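Local coordinates for protein putative NADPH:quinone oxidoreductase (Ralstonia eutropha, PDB 3IUP) that binds NADPH and probably uses it to reduce quinone-like substrates, as a member of the medium-chain dehydrogenase/reductase family, at residues P43-D48 with G366-I371; G95-G100 with S152-P157; A174-A179 with T242-A247. One frame throughout, in Å; residues are numbered along the deposited sequence.

Contact 1 (P43-D48 with G366-I371); sequences PLNPSD and GEKYLI. With NDP (NADPH dihydro-nicotinamide-adenine-dinucleotide phosphate), chain C.
P43 pairs with L370 as an antiparallel, non-hydrogen-bonded pair, and just beyond it the N-H of L44 meets the carbonyl O of Y369 at 3.1 Å (N to O) in an almost straight bond of 171°. A water extends this pairing, donating to L44 O and accepting from Y369 N. The side chain of L44 crosses that of I371 at about a right angle, its CG lying 3.6 Å from I371 CD1, while its CD1 also rests on Y369 CB; branched aliphatic groups suit this buried seam. K368 leaves the backbone with CG anti to N (chi1 -171°) and then bends at both chi3 and chi4, which brings its ammonium round to N45. There NZ gives a 2.9 Å bond to N45 OD1, in the carbonyl plane and on a lone pair. The same NZ donates to NADPH O2N at 2.6 Å, so a long, flexible lysine holds one phosphate directly and reaches O2A of the other through a water. The ring of P46, at the start of helix 46-53, packs its CB 3.5 Å from O2D of NADPH. The site is the pyrophosphate part of the NADPH pocket, built here on the catalytic-domain sheet of an alcohol dehydrogenase-like (GroES-like) fold.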
# COMPACT_ATOMS: atom_id res chain seq x y z
N PRO A 43 -21.05 -20.59 10.78
CA PRO A 43 -19.91 -20.33 11.63
C PRO A 43 -19.92 -18.91 12.14
O PRO A 43 -20.49 -18.03 11.50
CB PRO A 43 -18.74 -20.56 10.66
CG PRO A 43 -19.25 -20.10 9.36
CD PRO A 43 -20.69 -20.56 9.36
N LEU A 44 -19.28 -18.69 13.30
CA LEU A 44 -18.98 -17.38 13.82
C LEU A 44 -17.56 -16.99 13.39
O LEU A 44 -16.56 -17.38 14.01
CB LEU A 44 -19.08 -17.38 15.35
CG LEU A 44 -20.49 -17.21 15.87
CD1 LEU A 44 -20.61 -17.83 17.27
CD2 LEU A 44 -20.86 -15.71 15.87
N ASN A 45 -17.47 -16.33 12.26
CA ASN A 45 -16.18 -15.94 11.71
C ASN A 45 -15.89 -14.49 12.20
O ASN A 45 -16.83 -13.73 12.56
CB ASN A 45 -16.22 -15.95 10.21
CG ASN A 45 -16.37 -17.32 9.59
OD1 ASN A 45 -15.84 -18.34 10.10
ND2 ASN A 45 -17.11 -17.37 8.43
N PRO A 46 -14.63 -14.07 12.14
CA PRO A 46 -14.27 -12.70 12.54
C PRO A 46 -15.05 -11.61 11.81
O PRO A 46 -15.47 -10.67 12.46
CB PRO A 46 -12.76 -12.64 12.22
CG PRO A 46 -12.31 -14.06 12.51
CD PRO A 46 -13.43 -14.87 11.82
N SER A 47 -15.33 -11.79 10.52
CA SER A 47 -16.19 -10.84 9.79
C SER A 47 -17.56 -10.74 10.42
O SER A 47 -18.11 -9.66 10.54
CB SER A 47 -16.34 -11.26 8.33
OG SER A 47 -16.43 -12.69 8.25
N ASP A 48 -18.09 -11.87 10.90
CA ASP A 48 -19.41 -11.87 11.55
C ASP A 48 -19.39 -11.17 12.89
O ASP A 48 -20.30 -10.45 13.23
CB ASP A 48 -19.92 -13.30 11.73
CG ASP A 48 -20.01 -14.07 10.39
OD1 ASP A 48 -20.69 -13.52 9.46
OD2 ASP A 48 -19.39 -15.18 10.29
N GLY A 366 -8.09 -22.68 16.93
CA GLY A 366 -8.86 -23.89 17.28
C GLY A 366 -10.06 -23.67 18.20
O GLY A 366 -10.56 -24.63 18.83
N GLU A 367 -10.53 -22.42 18.26
CA GLU A 367 -11.66 -22.09 19.09
C GLU A 367 -12.70 -21.33 18.28
O GLU A 367 -13.22 -20.33 18.77
CB GLU A 367 -11.23 -21.30 20.34
CG GLU A 367 -10.29 -22.12 21.23
CD GLU A 367 -10.01 -21.52 22.59
OE1 GLU A 367 -10.97 -21.39 23.39
OE2 GLU A 367 -8.80 -21.22 22.87
N LYS A 368 -12.98 -21.81 17.07
CA LYS A 368 -14.10 -21.33 16.28
C LYS A 368 -15.40 -22.04 16.68
O LYS A 368 -15.44 -23.26 16.83
CB LYS A 368 -13.85 -21.48 14.80
CG LYS A 368 -14.93 -20.76 13.94
CD LYS A 368 -14.75 -20.96 12.45
CE LYS A 368 -13.51 -20.22 11.90
NZ LYS A 368 -13.67 -18.76 11.91
N TYR A 369 -16.45 -21.25 16.87
CA TYR A 369 -17.75 -21.77 17.27
C TYR A 369 -18.66 -21.89 16.04
O TYR A 369 -18.63 -21.03 15.18
CB TYR A 369 -18.41 -20.87 18.32
CG TYR A 369 -18.00 -21.13 19.76
CD1 TYR A 369 -16.73 -21.55 20.10
CD2 TYR A 369 -18.93 -20.94 20.79
CE1 TYR A 369 -16.40 -21.79 21.44
CE2 TYR A 369 -18.62 -21.18 22.12
CZ TYR A 369 -17.35 -21.61 22.43
OH TYR A 369 -17.06 -21.82 23.76
N LEU A 370 -19.49 -22.94 16.02
CA LEU A 370 -20.48 -23.19 14.95
C LEU A 370 -21.85 -22.99 15.57
O LEU A 370 -22.11 -23.51 16.66
CB LEU A 370 -20.38 -24.60 14.46
CG LEU A 370 -21.26 -24.99 13.27
CD1 LEU A 370 -20.81 -24.21 12.03
CD2 LEU A 370 -21.19 -26.52 13.06
N ILE A 371 -22.71 -22.23 14.92
CA ILE A 371 -24.07 -22.06 15.38
C ILE A 371 -24.96 -23.00 14.62
O ILE A 371 -24.88 -23.11 13.37
CB ILE A 371 -24.60 -20.63 15.18
CG1 ILE A 371 -23.75 -19.59 15.91
CG2 ILE A 371 -26.11 -20.47 15.62
CD1 ILE A 371 -23.93 -18.15 15.34
PA NDP C . -9.64 -18.31 13.18
O1A NDP C . -9.73 -19.71 12.80
O2A NDP C . -10.53 -17.79 14.24
O5B NDP C . -8.06 -18.12 13.64
C5B NDP C . -7.66 -16.78 13.99
C4B NDP C . -6.18 -16.77 14.18
O4B NDP C . -5.85 -15.45 14.48
C3B NDP C . -5.71 -17.66 15.35
O3B NDP C . -4.62 -18.50 15.05
C2B NDP C . -5.25 -16.63 16.41
O2B NDP C . -4.13 -17.06 17.19
C1B NDP C . -4.88 -15.45 15.53
N9A NDP C . -4.97 -14.16 16.21
C8A NDP C . -6.07 -13.71 16.91
N7A NDP C . -5.82 -12.45 17.33
C5A NDP C . -4.57 -12.07 16.89
C6A NDP C . -3.79 -10.90 17.02
N6A NDP C . -4.16 -9.84 17.75
N1A NDP C . -2.54 -10.86 16.42
C2A NDP C . -2.04 -11.93 15.75
N3A NDP C . -2.81 -13.07 15.62
C4A NDP C . -4.04 -13.14 16.18
O3 NDP C . -9.82 -17.26 11.96
PN NDP C . -10.29 -17.59 10.51
O1N NDP C . -9.52 -18.62 9.86
O2N NDP C . -11.78 -17.73 10.42
O5D NDP C . -9.92 -16.17 9.79
C5D NDP C . -8.55 -15.85 9.55
C4D NDP C . -8.43 -14.39 9.13
O4D NDP C . -8.86 -14.32 7.75
C3D NDP C . -9.28 -13.38 9.93
O3D NDP C . -8.58 -12.16 10.12
C2D NDP C . -10.45 -13.14 8.99
O2D NDP C . -11.15 -11.92 9.19
C1D NDP C . -9.70 -13.17 7.66
N1N NDP C . -10.60 -13.29 6.48
C2N NDP C . -10.66 -12.21 5.67
C3N NDP C . -11.47 -12.20 4.56
C7N NDP C . -11.42 -11.04 3.58
O7N NDP C . -12.36 -11.05 2.56
N7N NDP C . -10.56 -10.01 3.67
C4N NDP C . -12.07 -13.46 4.08
C5N NDP C . -11.93 -14.61 5.05
C6N NDP C . -11.18 -14.48 6.22
P2B NDP C . -4.14 -16.93 18.83
O1X NDP C . -4.57 -18.30 19.37
O2X NDP C . -5.08 -15.84 19.33
O3X NDP C . -2.68 -16.61 19.17
O HOH W 1 -16.11 -18.40 16.50
O HOH W 2 -13.18 -17.35 14.17

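Contact 2 (G95-G100 with S152-P157); sequences GNEGAG and SSFVNP. With NDP (NADPH dihydro-nicotinamide-adenine-dinucleotide phosphate), chain C.
E97 reaches across to the backbone of F154 and V155, where helix 155-169 begins, and its side chain carries nearly the whole contact. CB points toward the turn, and CG stands between the backbone N and the carbonyl carbon (chi1 67°), from where the extended chain runs straight on to the carboxylate. CG lies near V155 CG2, giving the aliphatic part an apolar neighbour, and the carboxylate carbon CD comes to 3.6 Å from the same methyl. OE1 takes two backbone N-H groups: F154 N at 2.9 Å, nearly along the C-O bond, and V155 N at 3.0 Å, from 48° above the carboxylate plane. This oxygen also lies at the edge of the F154 ring. OE2 accepts from a water 2.5 Å away, which in turn accepts from N156 N, and it has a further bond from N45 ND2. A carboxylate suits the place: it answers N-H groups at the helix start, and the helix dipole would probably favour its negative charge. The next residue, N156, donates from ND2 to NADPH O2N at 3.1 Å, and V155 CG1 packs 3.3 Å from C5N of the nicotinamide. E97 thus leads from strand 98-105 to the start of helix 155-169, with P43 of strand 34-43 beside it, while F154 and P157 rest on helix 320-332 and N156 faces helix 183-195.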
# COMPACT_ATOMS: atom_id res chain seq x y z
N GLY A 95 -24.50 -12.89 10.01
CA GLY A 95 -24.06 -14.20 9.60
C GLY A 95 -23.94 -14.27 8.10
O GLY A 95 -24.95 -14.33 7.40
N ASN A 96 -22.71 -14.28 7.60
CA ASN A 96 -22.47 -14.27 6.15
C ASN A 96 -22.91 -15.55 5.48
O ASN A 96 -23.53 -15.50 4.43
CB ASN A 96 -20.99 -14.07 5.81
CG ASN A 96 -20.57 -12.63 5.90
OD1 ASN A 96 -21.17 -11.77 5.25
ND2 ASN A 96 -19.51 -12.35 6.66
N GLU A 97 -22.53 -16.69 6.05
CA GLU A 97 -22.61 -17.96 5.36
C GLU A 97 -23.17 -19.03 6.27
O GLU A 97 -23.09 -18.93 7.50
CB GLU A 97 -21.21 -18.42 4.85
CG GLU A 97 -20.22 -18.78 5.92
CD GLU A 97 -18.84 -19.22 5.41
OE1 GLU A 97 -18.75 -19.68 4.24
OE2 GLU A 97 -17.89 -19.20 6.24
N GLY A 98 -23.74 -20.05 5.65
CA GLY A 98 -24.19 -21.22 6.41
C GLY A 98 -24.72 -22.31 5.52
O GLY A 98 -24.67 -22.22 4.28
N ALA A 99 -25.27 -23.32 6.14
CA ALA A 99 -25.70 -24.49 5.40
C ALA A 99 -26.90 -25.08 6.07
O ALA A 99 -27.12 -24.89 7.28
CB ALA A 99 -24.56 -25.54 5.34
N GLY A 100 -27.74 -25.73 5.26
CA GLY A 100 -28.91 -26.38 5.80
C GLY A 100 -29.64 -27.17 4.74
O GLY A 100 -29.09 -27.51 3.69
N SER A 152 -18.97 -23.72 6.23
CA SER A 152 -17.90 -22.76 6.00
C SER A 152 -17.38 -22.91 4.58
O SER A 152 -16.19 -22.84 4.34
CB SER A 152 -16.76 -23.02 7.00
OG SER A 152 -17.16 -22.67 8.32
N SER A 153 -18.29 -23.11 3.62
CA SER A 153 -17.88 -23.41 2.24
C SER A 153 -17.36 -22.20 1.48
O SER A 153 -16.70 -22.35 0.44
CB SER A 153 -19.08 -23.98 1.46
OG SER A 153 -19.38 -25.25 1.93
N PHE A 154 -17.71 -21.01 1.92
CA PHE A 154 -17.42 -19.81 1.11
C PHE A 154 -16.25 -18.98 1.62
O PHE A 154 -15.26 -18.76 0.91
CB PHE A 154 -18.66 -18.94 0.94
CG PHE A 154 -19.75 -19.57 0.14
CD1 PHE A 154 -19.86 -19.31 -1.22
CD2 PHE A 154 -20.72 -20.37 0.74
CE1 PHE A 154 -20.90 -19.85 -1.99
CE2 PHE A 154 -21.75 -20.92 -0.00
CZ PHE A 154 -21.85 -20.67 -1.37
N VAL A 155 -16.38 -18.44 2.83
CA VAL A 155 -15.54 -17.34 3.25
C VAL A 155 -14.05 -17.79 3.31
O VAL A 155 -13.17 -17.24 2.63
CB VAL A 155 -16.02 -16.77 4.60
CG1 VAL A 155 -15.05 -15.75 5.26
CG2 VAL A 155 -17.45 -16.08 4.41
N ASN A 156 -13.78 -18.81 4.09
CA ASN A 156 -12.38 -19.29 4.21
C ASN A 156 -11.84 -20.03 2.98
O ASN A 156 -10.72 -19.69 2.50
CB ASN A 156 -12.11 -20.00 5.54
CG ASN A 156 -12.10 -19.03 6.72
OD1 ASN A 156 -12.07 -17.80 6.55
ND2 ASN A 156 -12.15 -19.58 7.96
N PRO A 157 -12.61 -20.97 2.42
CA PRO A 157 -12.06 -21.67 1.27
C PRO A 157 -11.79 -20.77 0.05
O PRO A 157 -10.76 -20.92 -0.61
CB PRO A 157 -13.13 -22.74 0.97
CG PRO A 157 -13.73 -23.04 2.28
CD PRO A 157 -13.77 -21.68 3.00
PA NDP C . -9.64 -18.31 13.18
O1A NDP C . -9.73 -19.71 12.80
O2A NDP C . -10.53 -17.79 14.24
O5B NDP C . -8.06 -18.12 13.64
C5B NDP C . -7.66 -16.78 13.99
C4B NDP C . -6.18 -16.77 14.18
O4B NDP C . -5.85 -15.45 14.48
C3B NDP C . -5.71 -17.66 15.35
O3B NDP C . -4.62 -18.50 15.05
C2B NDP C . -5.25 -16.63 16.41
O2B NDP C . -4.13 -17.06 17.19
C1B NDP C . -4.88 -15.45 15.53
N9A NDP C . -4.97 -14.16 16.21
C8A NDP C . -6.07 -13.71 16.91
N7A NDP C . -5.82 -12.45 17.33
C5A NDP C . -4.57 -12.07 16.89
C6A NDP C . -3.79 -10.90 17.02
N6A NDP C . -4.16 -9.84 17.75
N1A NDP C . -2.54 -10.86 16.42
C2A NDP C . -2.04 -11.93 15.75
N3A NDP C . -2.81 -13.07 15.62
C4A NDP C . -4.04 -13.14 16.18
O3 NDP C . -9.82 -17.26 11.96
PN NDP C . -10.29 -17.59 10.51
O1N NDP C . -9.52 -18.62 9.86
O2N NDP C . -11.78 -17.73 10.42
O5D NDP C . -9.92 -16.17 9.79
C5D NDP C . -8.55 -15.85 9.55
C4D NDP C . -8.43 -14.39 9.13
O4D NDP C . -8.86 -14.32 7.75
C3D NDP C . -9.28 -13.38 9.93
O3D NDP C . -8.58 -12.16 10.12
C2D NDP C . -10.45 -13.14 8.99
O2D NDP C . -11.15 -11.92 9.19
C1D NDP C . -9.70 -13.17 7.66
N1N NDP C . -10.60 -13.29 6.48
C2N NDP C . -10.66 -12.21 5.67
C3N NDP C . -11.47 -12.20 4.56
C7N NDP C . -11.42 -11.04 3.58
O7N NDP C . -12.36 -11.05 2.56
N7N NDP C . -10.56 -10.01 3.67
C4N NDP C . -12.07 -13.46 4.08
C5N NDP C . -11.93 -14.61 5.05
C6N NDP C . -11.18 -14.48 6.22
P2B NDP C . -4.14 -16.93 18.83
O1X NDP C . -4.57 -18.30 19.37
O2X NDP C . -5.08 -15.84 19.33
O3X NDP C . -2.68 -16.61 19.17
O HOH W 3 -15.52 -20.08 5.94
O HOH W 4 -21.02 -21.87 3.74

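Contact 3 (A174-A179 with T242-A247). With NDP (NADPH dihydro-nicotinamide-adenine-dinucleotide phosphate), chain C.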
# COMPACT_ATOMS: atom_id res chain seq x y z
N ALA A 174 5.32 -17.38 -5.26
CA ALA A 174 5.14 -17.97 -3.93
C ALA A 174 4.59 -16.91 -2.99
O ALA A 174 4.62 -15.72 -3.30
CB ALA A 174 6.46 -18.54 -3.40
N LEU A 175 4.09 -17.34 -1.84
CA LEU A 175 3.45 -16.42 -0.94
C LEU A 175 3.74 -16.64 0.55
O LEU A 175 4.24 -17.67 0.99
CB LEU A 175 1.92 -16.38 -1.21
CG LEU A 175 1.11 -17.51 -0.66
CD1 LEU A 175 -0.42 -17.32 -0.91
CD2 LEU A 175 1.56 -18.82 -1.21
N VAL A 176 3.45 -15.60 1.29
CA VAL A 176 3.50 -15.55 2.73
C VAL A 176 2.10 -15.36 3.31
O VAL A 176 1.28 -14.55 2.78
CB VAL A 176 4.36 -14.40 3.14
CG1 VAL A 176 4.52 -14.30 4.76
CG2 VAL A 176 5.74 -14.47 2.41
N HIS A 177 1.82 -16.02 4.44
CA HIS A 177 0.53 -15.88 5.10
C HIS A 177 0.74 -15.79 6.61
O HIS A 177 1.45 -16.60 7.18
CB HIS A 177 -0.40 -17.03 4.73
CG HIS A 177 -1.76 -16.91 5.31
ND1 HIS A 177 -2.34 -17.90 6.06
CD2 HIS A 177 -2.62 -15.85 5.34
CE1 HIS A 177 -3.53 -17.49 6.47
NE2 HIS A 177 -3.71 -16.24 6.08
N THR A 178 0.13 -14.80 7.24
CA THR A 178 0.24 -14.59 8.68
C THR A 178 -0.99 -15.13 9.43
O THR A 178 -2.01 -15.48 8.84
CB THR A 178 0.50 -13.15 9.06
OG1 THR A 178 -0.71 -12.37 8.92
CG2 THR A 178 1.64 -12.53 8.20
N ALA A 179 -0.88 -15.15 10.76
CA ALA A 179 -1.84 -15.82 11.64
C ALA A 179 -2.19 -17.19 11.04
O ALA A 179 -3.34 -17.61 11.02
CB ALA A 179 -3.08 -14.93 11.85
N THR A 242 7.07 -13.14 -2.80
CA THR A 242 7.03 -11.68 -2.93
C THR A 242 5.63 -11.07 -2.75
O THR A 242 5.45 -9.86 -2.93
CB THR A 242 7.67 -11.23 -4.26
OG1 THR A 242 7.03 -11.84 -5.37
CG2 THR A 242 9.17 -11.60 -4.30
N ILE A 243 4.67 -11.89 -2.38
CA ILE A 243 3.34 -11.43 -1.94
C ILE A 243 2.98 -12.05 -0.61
O ILE A 243 3.29 -13.23 -0.36
CB ILE A 243 2.25 -11.74 -3.03
CG1 ILE A 243 0.90 -11.12 -2.67
CG2 ILE A 243 2.08 -13.24 -3.34
CD1 ILE A 243 -0.13 -11.15 -3.86
N ALA A 244 2.40 -11.24 0.27
CA ALA A 244 1.98 -11.69 1.58
C ALA A 244 0.54 -11.32 1.79
O ALA A 244 0.11 -10.20 1.42
CB ALA A 244 2.85 -11.02 2.72
N PHE A 245 -0.15 -12.19 2.52
CA PHE A 245 -1.46 -11.88 3.07
C PHE A 245 -1.38 -11.85 4.57
O PHE A 245 -1.06 -12.88 5.20
CB PHE A 245 -2.47 -12.88 2.59
CG PHE A 245 -2.75 -12.78 1.13
CD1 PHE A 245 -1.93 -13.38 0.24
CD2 PHE A 245 -3.84 -12.01 0.69
CE1 PHE A 245 -2.19 -13.22 -1.15
CE2 PHE A 245 -4.07 -11.85 -0.63
CZ PHE A 245 -3.27 -12.44 -1.54
N ASP A 246 -1.61 -10.66 5.12
CA ASP A 246 -1.50 -10.42 6.54
C ASP A 246 -2.89 -10.26 7.20
O ASP A 246 -3.62 -9.32 6.89
CB ASP A 246 -0.67 -9.21 6.79
CG ASP A 246 -0.61 -8.82 8.26
OD1 ASP A 246 -0.50 -9.73 9.12
OD2 ASP A 246 -0.65 -7.62 8.53
N ALA A 247 -3.19 -11.14 8.14
CA ALA A 247 -4.45 -11.11 8.85
C ALA A 247 -4.41 -10.16 10.02
O ALA A 247 -5.47 -9.82 10.58
CB ALA A 247 -4.82 -12.53 9.35
PA NDP C . -9.64 -18.31 13.18
O1A NDP C . -9.73 -19.71 12.80
O2A NDP C . -10.53 -17.79 14.24
O5B NDP C . -8.06 -18.12 13.64
C5B NDP C . -7.66 -16.78 13.99
C4B NDP C . -6.18 -16.77 14.18
O4B NDP C . -5.85 -15.45 14.48
C3B NDP C . -5.71 -17.66 15.35
O3B NDP C . -4.62 -18.50 15.05
C2B NDP C . -5.25 -16.63 16.41
O2B NDP C . -4.13 -17.06 17.19
C1B NDP C . -4.88 -15.45 15.53
N9A NDP C . -4.97 -14.16 16.21
C8A NDP C . -6.07 -13.71 16.91
N7A NDP C . -5.82 -12.45 17.33
C5A NDP C . -4.57 -12.07 16.89
C6A NDP C . -3.79 -10.90 17.02
N6A NDP C . -4.16 -9.84 17.75
N1A NDP C . -2.54 -10.86 16.42
C2A NDP C . -2.04 -11.93 15.75
N3A NDP C . -2.81 -13.07 15.62
C4A NDP C . -4.04 -13.14 16.18
O3 NDP C . -9.82 -17.26 11.96
PN NDP C . -10.29 -17.59 10.51
O1N NDP C . -9.52 -18.62 9.86
O2N NDP C . -11.78 -17.73 10.42
O5D NDP C . -9.92 -16.17 9.79
C5D NDP C . -8.55 -15.85 9.55
C4D NDP C . -8.43 -14.39 9.13
O4D NDP C . -8.86 -14.32 7.75
C3D NDP C . -9.28 -13.38 9.93
O3D NDP C . -8.58 -12.16 10.12
C2D NDP C . -10.45 -13.14 8.99
O2D NDP C . -11.15 -11.92 9.19
C1D NDP C . -9.70 -13.17 7.66
N1N NDP C . -10.60 -13.29 6.48
C2N NDP C . -10.66 -12.21 5.67
C3N NDP C . -11.47 -12.20 4.56
C7N NDP C . -11.42 -11.04 3.58
O7N NDP C . -12.36 -11.05 2.56
N7N NDP C . -10.56 -10.01 3.67
C4N NDP C . -12.07 -13.46 4.08
C5N NDP C . -11.93 -14.61 5.05
C6N NDP C . -11.18 -14.48 6.22
P2B NDP C . -4.14 -16.93 18.83
O1X NDP C . -4.57 -18.30 19.37
O2X NDP C . -5.08 -15.84 19.33
O3X NDP C . -2.68 -16.61 19.17
O HOH W 5 6.99 -14.62 -5.61
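A threonine hydroxyl joins the two strand ends where the regular pairing gives out: T178 OG1 donates to D246 OD1 at 2.7 Å and accepts from A247 N at 2.9 Å. Behind it lies the parallel sheet of a Rossmann-type nucleotide-binding domain, in which strands 175-177 and 243-249 are neighbours; the axes of 175-177 and 243-246 are 4.6 Å apart and 14° from parallel. Three backbone bonds hold them together, V176 N to I243 O, F245 N to V176 O and T178 N to F245 O. The hydroxyl then continues where the next backbone bond might have been. It can do so because OG1 stands between the backbone N and the carbonyl carbon of T178 (chi1 75°), a position that turns it to the other strand. D246 receives it on the anti lone pair of OD1, and the carboxylate is held further by T248 OG1 and G249 N, so its orientation is fixed from several sides.

One face of the sheet bears L175, H177, I243 and F245 and packs against helix 155-169 through M163 and M167. L175 CB meets I243 CG2 at 3.8 Å, while H177 and F245 cross at about a right angle. The imidazole NE2 of H177 bonds to Y286 OH, and the F245 ring meets W309 edge to face. The other face carries V176 and A244, whose CB atoms lie 3.7 Å apart, beneath helix 253-266; small and beta-branched residues suit so close an approach.

At the C-terminal ends of the strands, where Rossmann folds receive dinucleotides, two small alanine side chains touch each other and lie against NADPH: A179 CB is 3.9 Å from the adenosine ribose oxygen O4B, and A247 CB is 3.9 Å from O3D.

Overall arrangement
From the N terminus, the chain reaches residues 43-48 first, and the loop they open is closed only at 366-371, so contact 1 encloses both others and brings the C-terminal strand 369-372 back to strand 34-43. Within it, contact 2 closes between 95-100 and 152-157, linking the catalytic-domain sheet to helix 155-169. That helix leads directly into strand 175-177, where contact 3 opens; it closes at 242-247 inside the parallel sheet. Contacts 2 and 3 follow in series and do not cross. Contacts 1 and 2 touch, with centres about 10 Å apart, whereas contact 3 lies about 22 Å from each, centre to centre. NADPH touches all three, bridging the two domains.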